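Side-chain contact in probable benzoylformate decarboxylase (Rhodococcus jostii, PDB 7ORX), which belongs to the thiamine diphosphate-dependent enzymes and, as a four-chain assembly, binds thiamine diphosphate and a sodium ion: residues C[37-40]-C[41-44]. Residues are numbered along the deposited sequence; the frame is centred on the assembly and turned at random.
Sequences GMPD and DFRY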
ATOM      1  N   GLY C  37      18.822  19.106  19.739  1.00 93.11           N
ATOM      2  CA  GLY C  37      17.989  19.559  20.863  1.00 95.38           C
ATOM      3  C   GLY C  37      17.891  18.512  21.949  1.00 94.88           C
ATOM      4  O   GLY C  37      17.145  18.720  22.915  1.00 96.86           O
ATOM      5  N   MET C  38      18.615  17.408  21.809  1.00 95.45           N
ATOM      6  CA  MET C  38      18.601  16.287  22.782  1.00 95.03           C
ATOM      7  C   MET C  38      19.120  16.800  24.129  1.00 93.08           C
ATOM      8  O   MET C  38      20.137  17.471  24.186  1.00 94.89           O
ATOM      9  CB  MET C  38      19.505  15.184  22.259  1.00 99.84           C
ATOM     10  CG  MET C  38      19.614  13.984  23.133  1.00105.01           C
ATOM     11  SD  MET C  38      20.256  12.598  22.105  1.00108.43           S
ATOM     12  CE  MET C  38      20.282  11.304  23.336  1.00110.31           C
ATOM     13  N   PRO C  39      18.403  16.580  25.247  1.00 90.10           N
ATOM     14  CA  PRO C  39      18.911  16.936  26.578  1.00 92.82           C
ATOM     15  C   PRO C  39      20.083  16.097  27.114  1.00 94.81           C
ATOM     16  O   PRO C  39      20.432  15.133  26.487  1.00 96.90           O
ATOM     17  CB  PRO C  39      17.702  16.690  27.500  1.00 91.16           C
ATOM     18  CG  PRO C  39      16.526  16.699  26.563  1.00 88.94           C
ATOM     19  CD  PRO C  39      17.022  16.068  25.282  1.00 87.28           C
ATOM     20  N   ASP C  40      20.584  16.442  28.298  1.00 99.04           N
ATOM     21  CA  ASP C  40      21.729  15.782  28.967  1.00101.88           C
ATOM     22  C   ASP C  40      21.307  14.493  29.669  1.00101.14           C
ATOM     23  O   ASP C  40      22.159  13.618  29.743  1.00102.93           O
ATOM     24  CB  ASP C  40      22.431  16.752  29.920  1.00108.31           C
ATOM     25  CG  ASP C  40      23.239  17.794  29.161  1.00113.65           C
ATOM     26  OD1 ASP C  40      23.414  17.589  27.928  1.00112.48           O
ATOM     27  OD2 ASP C  40      23.695  18.800  29.800  1.00119.74           O
ATOM     28  N   ASP C  41      20.067  14.362  30.150  1.00100.38           N
ATOM     29  CA  ASP C  41      19.614  13.128  30.861  1.00 99.61           C
ATOM     30  C   ASP C  41      19.341  11.987  29.849  1.00 94.50           C
ATOM     31  O   ASP C  41      19.037  10.855  30.278  1.00 94.92           O
ATOM     32  CB  ASP C  41      18.443  13.417  31.819  1.00101.28           C
ATOM     33  CG  ASP C  41      17.213  14.061  31.190  1.00103.82           C
ATOM     34  OD1 ASP C  41      17.373  15.113  30.496  1.00104.05           O
ATOM     35  OD2 ASP C  41      16.084  13.513  31.394  1.00104.17           O
ATOM     36  N   PHE C  42      19.425  12.250  28.541  1.00 90.81           N
ATOM     37  CA  PHE C  42      19.186  11.254  27.456  1.00 86.45           C
ATOM     38  C   PHE C  42      20.533  10.673  27.001  1.00 84.44           C
ATOM     39  O   PHE C  42      21.524  11.449  26.940  1.00 82.65           O
ATOM     40  CB  PHE C  42      18.544  11.891  26.223  1.00 84.79           C
ATOM     41  CG  PHE C  42      17.060  12.132  26.280  1.00 84.62           C
ATOM     42  CD1 PHE C  42      16.485  12.855  27.304  1.00 85.66           C
ATOM     43  CD2 PHE C  42      16.236  11.664  25.276  1.00 84.34           C
ATOM     44  CE1 PHE C  42      15.127  13.083  27.346  1.00 85.22           C
ATOM     45  CE2 PHE C  42      14.871  11.873  25.331  1.00 83.96           C
ATOM     46  CZ  PHE C  42      14.321  12.584  26.364  1.00 84.25           C
ATOM     47  N   ARG C  43      20.561   9.380  26.660  1.00 82.08           N
ATOM     48  CA  ARG C  43      21.767   8.736  26.100  1.00 81.81           C
ATOM     49  C   ARG C  43      21.492   8.269  24.685  1.00 77.81           C
ATOM     50  O   ARG C  43      20.481   7.664  24.473  1.00 77.40           O
ATOM     51  CB  ARG C  43      22.316   7.624  26.995  1.00 84.16           C
ATOM     52  CG  ARG C  43      21.424   6.444  27.351  1.00 84.66           C
ATOM     53  CD  ARG C  43      22.234   5.786  28.481  1.00 88.76           C
ATOM     54  NE  ARG C  43      22.164   4.348  28.753  1.00 90.80           N
ATOM     55  CZ  ARG C  43      21.141   3.723  29.318  1.00 93.48           C
ATOM     56  NH1 ARG C  43      20.050   4.386  29.646  1.00 97.62           N
ATOM     57  NH2 ARG C  43      21.195   2.430  29.547  1.00 95.03           N
ATOM     58  N   TYR C  44      22.378   8.604  23.756  1.00 76.75           N
ATOM     59  CA  TYR C  44      22.312   8.145  22.356  1.00 75.52           C
ATOM     60  C   TYR C  44      23.248   6.944  22.221  1.00 75.00           C
ATOM     61  O   TYR C  44      24.397   6.985  22.710  1.00 77.66           O
ATOM     62  CB  TYR C  44      22.691   9.289  21.428  1.00 76.98           C
ATOM     63  CG  TYR C  44      22.503   9.027  19.959  1.00 77.97           C
ATOM     64  CD1 TYR C  44      21.291   9.252  19.327  1.00 78.09           C
ATOM     65  CD2 TYR C  44      23.562   8.593  19.188  1.00 81.36           C
ATOM     66  CE1 TYR C  44      21.142   9.060  17.959  1.00 79.55           C
ATOM     67  CE2 TYR C  44      23.430   8.361  17.826  1.00 82.53           C
ATOM     68  CZ  TYR C  44      22.223   8.629  17.199  1.00 81.68           C
ATOM     69  OH  TYR C  44      22.125   8.391  15.853  1.00 82.15           O
TER
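The carboxylate of Asp41 has both oxygens hydrogen-bonded outside the turn, OD2 in a salt bridge with NE of Arg16 on helix 7-17; OD1 also lies 3.4 Å from CB of Pro39. Residues 39-42 make a type I beta turn, its two central residues Asp40 and Asp41, in the beta-alpha-beta crossover of the N-terminal thiamine diphosphate-binding domain; it leads from helix 32-35 into strand 43-46, an outermost strand, within this chain, of the parallel sheet. The turn is not closed by a hydrogen bond, since Pro39 O and Phe42 N stand 3.7 Å apart. With chi1 at 56°, Asp41 CG sits between its own N and carbonyl carbon, which folds the carboxylate back beside the proline. Phe42 takes Pro39 over one face in a CH-pi contact: CD lies 4.1 Å from the ring centroid, 20° off the normal and displaced toward the rim at CD1. Tyr12 of helix 7-17 meets the Phe42 ring edge-to-face. Met38, just before the turn, reaches across to the strand as an extended chain, CG anti to the backbone N (chi1 179°), and is packed along with Tyr44 against Pro477 of the second subunit. Its methyl CE lies 3.4 Å from CB of Phe42 and 3.7 Å from CB of Tyr44.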